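Local coordinates for protein transcriptional regulator I2 (Pseudomonas fluorescens A506, PDB 4MO7) that acts as a superantigen associated with Crohn's disease and, as a TetR-family protein, probably binds DNA as a transcriptional regulator, at residues E104-L109 with M207-D212; R43-E48 with V52-S57. One frame throughout, in Å; residues are numbered along the deposited sequence.

From the N terminus the chain meets interaction 2 first. It closes a short loop between helix 30-45 and helix 52-59, inside the TetR-family DNA-binding region. Interaction 1 opens only after that loop has closed, so the two contacts follow in series and neither nest nor cross. Interaction 1 closes a long, mostly helical loop. It brings helix 102-110 against the end of helix 197-208 and the C-terminal tail, within the TetR C-terminal family region. The two contacts lie on opposite sides of the chain's centre, with their own centres about 41 Å apart. One is a polar surface pair, the other a small buried apolar patch.

Interaction 1 of 2, residues E104-L109 with M207-D212; sequences ERVLAL and MVLKSD
V106 meets V208 and L209 in a small, fully apolar contact. V106 lies on helix 102-110 and contributes the largest share of the buried surface. Its CB bond points toward the C-terminal segment. With chi1 at -178°, CG1 is carried to the valine and stands 4.2 Å from V208 CG1, methyl to methyl. The leucine comes to the root of the same side chain: L209 CD1 is 4.2 Å from V106 CB. V106 therefore touches two successive residues with two different parts of its side chain. Both distances are ordinary van der Waals spacings, with no sign of strain. The backbones stay well apart, and the nearest CA atoms, those of V106 and L209, are 8.6 Å from each other.

V208 ends helix 197-208, and L209 is the first residue to leave helical geometry. The contact thus spans the point where the last helix gives way to the C-terminal tail. Around it, V106 also packs on L205 and V157, and L209 on Y166. L209 O accepts a hydrogen bond from R168 of the second subunit, so this turn also borders the dimer contact. No hydrogen bond or charge pair joins the two segments. Their direct contact rests on the burial of hydrocarbon groups alone, and it ties helix 102-110 to the end of helix 197-208 without fixing any direction by a polar bond.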
loop_
_atom_site.group_PDB
_atom_site.type_symbol
_atom_site.label_atom_id
_atom_site.label_comp_id
_atom_site.label_asym_id
_atom_site.label_seq_id
_atom_site.Cartn_x
_atom_site.Cartn_y
_atom_site.Cartn_z
ATOM N N GLU A 104 18.288 -12.316 -13.343
ATOM C CA GLU A 104 17.139 -12.574 -14.178
ATOM C C GLU A 104 16.004 -13.269 -13.401
ATOM O O GLU A 104 14.831 -13.080 -13.754
ATOM C CB GLU A 104 17.535 -13.324 -15.436
ATOM C CG GLU A 104 18.245 -12.337 -16.439
ATOM C CD GLU A 104 17.249 -11.348 -17.098
ATOM O OE1 GLU A 104 16.302 -11.810 -17.756
ATOM O OE2 GLU A 104 17.394 -10.106 -16.977
ATOM N N ARG A 105 16.360 -14.067 -12.401
ATOM C CA ARG A 105 15.313 -14.761 -11.623
ATOM C C ARG A 105 14.586 -13.756 -10.740
ATOM O O ARG A 105 13.367 -13.763 -10.671
ATOM C CB ARG A 105 15.924 -15.890 -10.794
ATOM C CG ARG A 105 16.454 -17.014 -11.720
ATOM C CD ARG A 105 17.317 -18.066 -11.028
ATOM N NE ARG A 105 16.612 -18.807 -10.003
ATOM C CZ ARG A 105 15.778 -19.822 -10.242
ATOM N NH1 ARG A 105 15.524 -20.230 -11.493
ATOM N NH2 ARG A 105 15.205 -20.433 -9.224
ATOM N N VAL A 106 15.314 -12.899 -10.037
ATOM C CA VAL A 106 14.644 -11.810 -9.275
ATOM C C VAL A 106 13.796 -10.922 -10.210
ATOM O O VAL A 106 12.668 -10.600 -9.908
ATOM C CB VAL A 106 15.649 -10.959 -8.424
ATOM C CG1 VAL A 106 14.934 -9.899 -7.615
ATOM C CG2 VAL A 106 16.435 -11.884 -7.457
ATOM N N LEU A 107 14.346 -10.529 -11.371
ATOM C CA LEU A 107 13.598 -9.702 -12.279
ATOM C C LEU A 107 12.366 -10.403 -12.781
ATOM O O LEU A 107 11.328 -9.764 -12.942
ATOM C CB LEU A 107 14.510 -9.277 -13.452
ATOM C CG LEU A 107 13.798 -8.340 -14.419
ATOM C CD1 LEU A 107 13.322 -7.038 -13.724
ATOM C CD2 LEU A 107 14.759 -8.031 -15.607
ATOM N N ALA A 108 12.463 -11.719 -13.017
ATOM C CA ALA A 108 11.289 -12.442 -13.496
ATOM C C ALA A 108 10.152 -12.347 -12.485
ATOM O O ALA A 108 8.983 -12.200 -12.876
ATOM C CB ALA A 108 11.639 -13.917 -13.726
ATOM N N LEU A 109 10.452 -12.540 -11.195
ATOM C CA LEU A 109 9.363 -12.455 -10.218
ATOM C C LEU A 109 8.824 -11.048 -10.111
ATOM O O LEU A 109 7.635 -10.861 -10.001
ATOM C CB LEU A 109 9.836 -12.900 -8.852
ATOM C CG LEU A 109 10.448 -14.333 -8.779
ATOM C CD1 LEU A 109 10.445 -14.771 -7.304
ATOM C CD2 LEU A 109 9.610 -15.284 -9.571
ATOM N N MET A 207 16.698 -1.232 -7.094
ATOM C CA MET A 207 16.552 -1.026 -5.662
ATOM C C MET A 207 16.882 -2.263 -4.828
ATOM O O MET A 207 17.628 -2.171 -3.858
ATOM C CB MET A 207 15.160 -0.533 -5.299
ATOM C CG MET A 207 15.037 -0.381 -3.813
ATOM S SD MET A 207 13.422 0.256 -3.426
ATOM C CE MET A 207 12.418 -1.225 -3.671
ATOM N N VAL A 208 16.353 -3.424 -5.195
ATOM C CA VAL A 208 16.452 -4.544 -4.312
ATOM C C VAL A 208 17.799 -5.310 -4.351
ATOM O O VAL A 208 18.223 -5.862 -3.345
ATOM C CB VAL A 208 15.234 -5.428 -4.385
ATOM C CG1 VAL A 208 15.240 -6.201 -5.624
ATOM C CG2 VAL A 208 15.204 -6.355 -3.199
ATOM N N LEU A 209 18.505 -5.266 -5.474
ATOM C CA LEU A 209 19.764 -5.995 -5.602
ATOM C C LEU A 209 20.937 -5.013 -5.445
ATOM O O LEU A 209 20.829 -3.824 -5.836
ATOM C CB LEU A 209 19.856 -6.696 -6.970
ATOM C CG LEU A 209 18.847 -7.843 -7.179
ATOM C CD1 LEU A 209 19.253 -8.735 -8.342
ATOM C CD2 LEU A 209 18.780 -8.692 -5.935
ATOM N N LYS A 210 22.042 -5.514 -4.878
ATOM C CA LYS A 210 23.235 -4.690 -4.682
ATOM C C LYS A 210 23.916 -4.485 -6.011
ATOM O O LYS A 210 24.642 -3.506 -6.213
ATOM C CB LYS A 210 24.243 -5.387 -3.790
ATOM C CG LYS A 210 23.743 -5.760 -2.426
ATOM C CD LYS A 210 24.895 -6.395 -1.636
ATOM C CE LYS A 210 26.236 -5.768 -2.021
ATOM N NZ LYS A 210 27.385 -6.212 -1.170
ATOM N N SER A 211 23.687 -5.429 -6.915
ATOM C CA SER A 211 24.279 -5.391 -8.250
ATOM C C SER A 211 23.327 -6.166 -9.152
ATOM O O SER A 211 22.592 -7.032 -8.673
ATOM C CB SER A 211 25.643 -6.079 -8.186
ATOM O OG SER A 211 26.179 -6.267 -9.480
ATOM N N ASP A 212 23.309 -5.860 -10.442
ATOM C CA ASP A 212 22.559 -6.673 -11.406
ATOM C C ASP A 212 23.246 -6.599 -12.748
ATOM O O ASP A 212 22.757 -7.176 -13.735
ATOM C CB ASP A 212 21.117 -6.183 -11.590
ATOM C CG ASP A 212 21.041 -4.762 -12.138
ATOM O OD1 ASP A 212 21.215 -4.522 -13.376
ATOM O OD2 ASP A 212 20.739 -3.868 -11.327
ATOM O OXT ASP A 212 24.277 -5.920 -12.832
#

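Interaction 2 of 2, residues R43-E48 with V52-S57; sequences RNKGFE and VRDLAS
This is a single charged side-chain contact at the protein surface, between K45 and D54. It joins the C-terminal end of helix 30-45 to the first turn of helix 52-59, across the short connection between them. Both helices belong to the TetR-family DNA-binding region; helix 52-59 is probably the first helix of the helix-turn-helix motif, and helix 30-45 packs against it. K45 NZ and D54 OD2 form a salt bridge, but they are modelled too close together, so the detail of their placement is doubtful.

Both CB bonds point toward the partner segment. The lysine chain bends at chi3 (75°) on its way across, and the ammonium group is the part that meets the aspartate. A chi1 of -67° swings the carboxylate of D54 away from its own carbonyl carbon and out toward the lysine. The side chains span a wide gap: the nearest CA atoms, those of K45 and D54, are 10.1 Å apart.

G46 follows K45 and leaves the helix with positive phi (92°), which turns the chain away from helix 30-45. Its O accepts a hydrogen bond from T50 OG1. D54 N is hydrogen-bonded to T51 OG1, just before helix 52-59. On the buried side of helix 52-59, L55 packs on L34, A38 and L41 of helix 30-45 and on I76 of helix 73-97, while F47 meets L77 of that same helix.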
loop_
_atom_site.group_PDB
_atom_site.type_symbol
_atom_site.label_atom_id
_atom_site.label_comp_id
_atom_site.label_asym_id
_atom_site.label_seq_id
_atom_site.Cartn_x
_atom_site.Cartn_y
_atom_site.Cartn_z
ATOM N N ARG A 43 -16.815 -9.838 -12.057
ATOM C CA ARG A 43 -16.019 -8.631 -12.263
ATOM C C ARG A 43 -16.941 -7.527 -12.752
ATOM O O ARG A 43 -16.867 -6.390 -12.263
ATOM C CB ARG A 43 -14.946 -8.884 -13.327
ATOM C CG ARG A 43 -14.226 -7.595 -13.786
ATOM C CD ARG A 43 -13.614 -6.855 -12.594
ATOM N NE ARG A 43 -12.950 -5.602 -12.994
ATOM C CZ ARG A 43 -12.874 -4.508 -12.234
ATOM N NH1 ARG A 43 -13.420 -4.488 -11.020
ATOM N NH2 ARG A 43 -12.245 -3.432 -12.688
ATOM N N ASN A 44 -17.814 -7.839 -13.711
ATOM C CA ASN A 44 -18.673 -6.779 -14.265
ATOM C C ASN A 44 -19.717 -6.284 -13.298
ATOM O O ASN A 44 -20.013 -5.082 -13.280
ATOM C CB ASN A 44 -19.401 -7.235 -15.562
ATOM C CG ASN A 44 -18.451 -7.794 -16.626
ATOM O OD1 ASN A 44 -17.287 -7.417 -16.713
ATOM N ND2 ASN A 44 -18.954 -8.748 -17.427
ATOM N N LYS A 45 -20.345 -7.194 -12.567
ATOM C CA LYS A 45 -21.533 -6.806 -11.824
ATOM C C LYS A 45 -21.317 -6.822 -10.325
ATOM O O LYS A 45 -22.138 -6.301 -9.583
ATOM C CB LYS A 45 -22.675 -7.732 -12.138
ATOM C CG LYS A 45 -22.887 -7.923 -13.653
ATOM C CD LYS A 45 -23.837 -9.046 -13.847
ATOM C CE LYS A 45 -25.250 -8.572 -13.493
ATOM N NZ LYS A 45 -26.125 -9.733 -13.277
ATOM N N GLY A 46 -20.226 -7.439 -9.888
ATOM C CA GLY A 46 -20.056 -7.730 -8.480
ATOM C C GLY A 46 -20.578 -9.111 -8.152
ATOM O O GLY A 46 -21.537 -9.611 -8.751
ATOM N N PHE A 47 -19.987 -9.734 -7.135
ATOM C CA PHE A 47 -20.387 -11.057 -6.772
ATOM C C PHE A 47 -21.791 -11.001 -6.238
ATOM O O PHE A 47 -22.606 -11.877 -6.532
ATOM C CB PHE A 47 -19.457 -11.569 -5.669
ATOM C CG PHE A 47 -19.836 -12.912 -5.109
ATOM C CD1 PHE A 47 -19.666 -14.075 -5.868
ATOM C CD2 PHE A 47 -20.351 -13.012 -3.834
ATOM C CE1 PHE A 47 -19.982 -15.301 -5.350
ATOM C CE2 PHE A 47 -20.688 -14.281 -3.296
ATOM C CZ PHE A 47 -20.498 -15.410 -4.041
ATOM N N GLU A 48 -22.056 -10.002 -5.395
ATOM C CA GLU A 48 -23.350 -9.985 -4.717
ATOM C C GLU A 48 -24.492 -9.772 -5.728
ATOM O O GLU A 48 -25.573 -10.368 -5.574
ATOM C CB GLU A 48 -23.393 -8.907 -3.634
ATOM C CG GLU A 48 -24.599 -9.008 -2.729
ATOM C CD GLU A 48 -24.598 -7.953 -1.614
ATOM O OE1 GLU A 48 -23.531 -7.725 -0.997
ATOM O OE2 GLU A 48 -25.667 -7.361 -1.354
ATOM N N VAL A 52 -27.591 -16.543 -9.308
ATOM C CA VAL A 52 -27.464 -17.884 -9.816
ATOM C C VAL A 52 -28.184 -17.945 -11.171
ATOM O O VAL A 52 -27.787 -18.696 -12.072
ATOM C CB VAL A 52 -28.048 -18.888 -8.809
ATOM C CG1 VAL A 52 -28.292 -20.239 -9.449
ATOM C CG2 VAL A 52 -27.083 -19.035 -7.628
ATOM N N ARG A 53 -29.201 -17.100 -11.333
ATOM C CA ARG A 53 -29.920 -17.062 -12.599
ATOM C C ARG A 53 -29.004 -16.497 -13.692
ATOM O O ARG A 53 -28.826 -17.130 -14.745
ATOM C CB ARG A 53 -31.211 -16.248 -12.478
ATOM C CG ARG A 53 -31.953 -16.123 -13.801
ATOM C CD ARG A 53 -33.402 -15.716 -13.605
ATOM N NE ARG A 53 -34.147 -15.741 -14.861
ATOM C CZ ARG A 53 -34.881 -16.770 -15.273
ATOM N NH1 ARG A 53 -34.974 -17.866 -14.527
ATOM N NH2 ARG A 53 -35.528 -16.705 -16.429
ATOM N N ASP A 54 -28.410 -15.329 -13.410
ATOM C CA ASP A 54 -27.394 -14.709 -14.269
ATOM C C ASP A 54 -26.314 -15.689 -14.759
ATOM O O ASP A 54 -26.019 -15.728 -15.953
ATOM C CB ASP A 54 -26.753 -13.518 -13.543
ATOM C CG ASP A 54 -27.718 -12.378 -13.333
ATOM O OD1 ASP A 54 -28.723 -12.323 -14.074
ATOM O OD2 ASP A 54 -27.460 -11.522 -12.453
ATOM N N LEU A 55 -25.720 -16.479 -13.866
ATOM C CA LEU A 55 -24.655 -17.383 -14.290
ATOM C C LEU A 55 -25.191 -18.479 -15.200
ATOM O O LEU A 55 -24.524 -18.893 -16.140
ATOM C CB LEU A 55 -23.916 -17.989 -13.088
ATOM C CG LEU A 55 -22.617 -18.745 -13.356
ATOM C CD1 LEU A 55 -21.740 -17.986 -14.335
ATOM C CD2 LEU A 55 -21.888 -18.955 -12.051
ATOM N N ALA A 56 -26.412 -18.933 -14.935
ATOM C CA ALA A 56 -26.954 -20.050 -15.672
ATOM C C ALA A 56 -27.299 -19.562 -17.069
ATOM O O ALA A 56 -27.032 -20.256 -18.055
ATOM C CB ALA A 56 -28.182 -20.610 -14.956
ATOM N N SER A 57 -27.866 -18.366 -17.173
ATOM C CA SER A 57 -28.219 -17.827 -18.487
ATOM C C SER A 57 -26.957 -17.574 -19.346
ATOM O O SER A 57 -26.908 -17.935 -20.520
ATOM C CB SER A 57 -29.016 -16.555 -18.335
ATOM O OG SER A 57 -28.891 -15.746 -19.493
#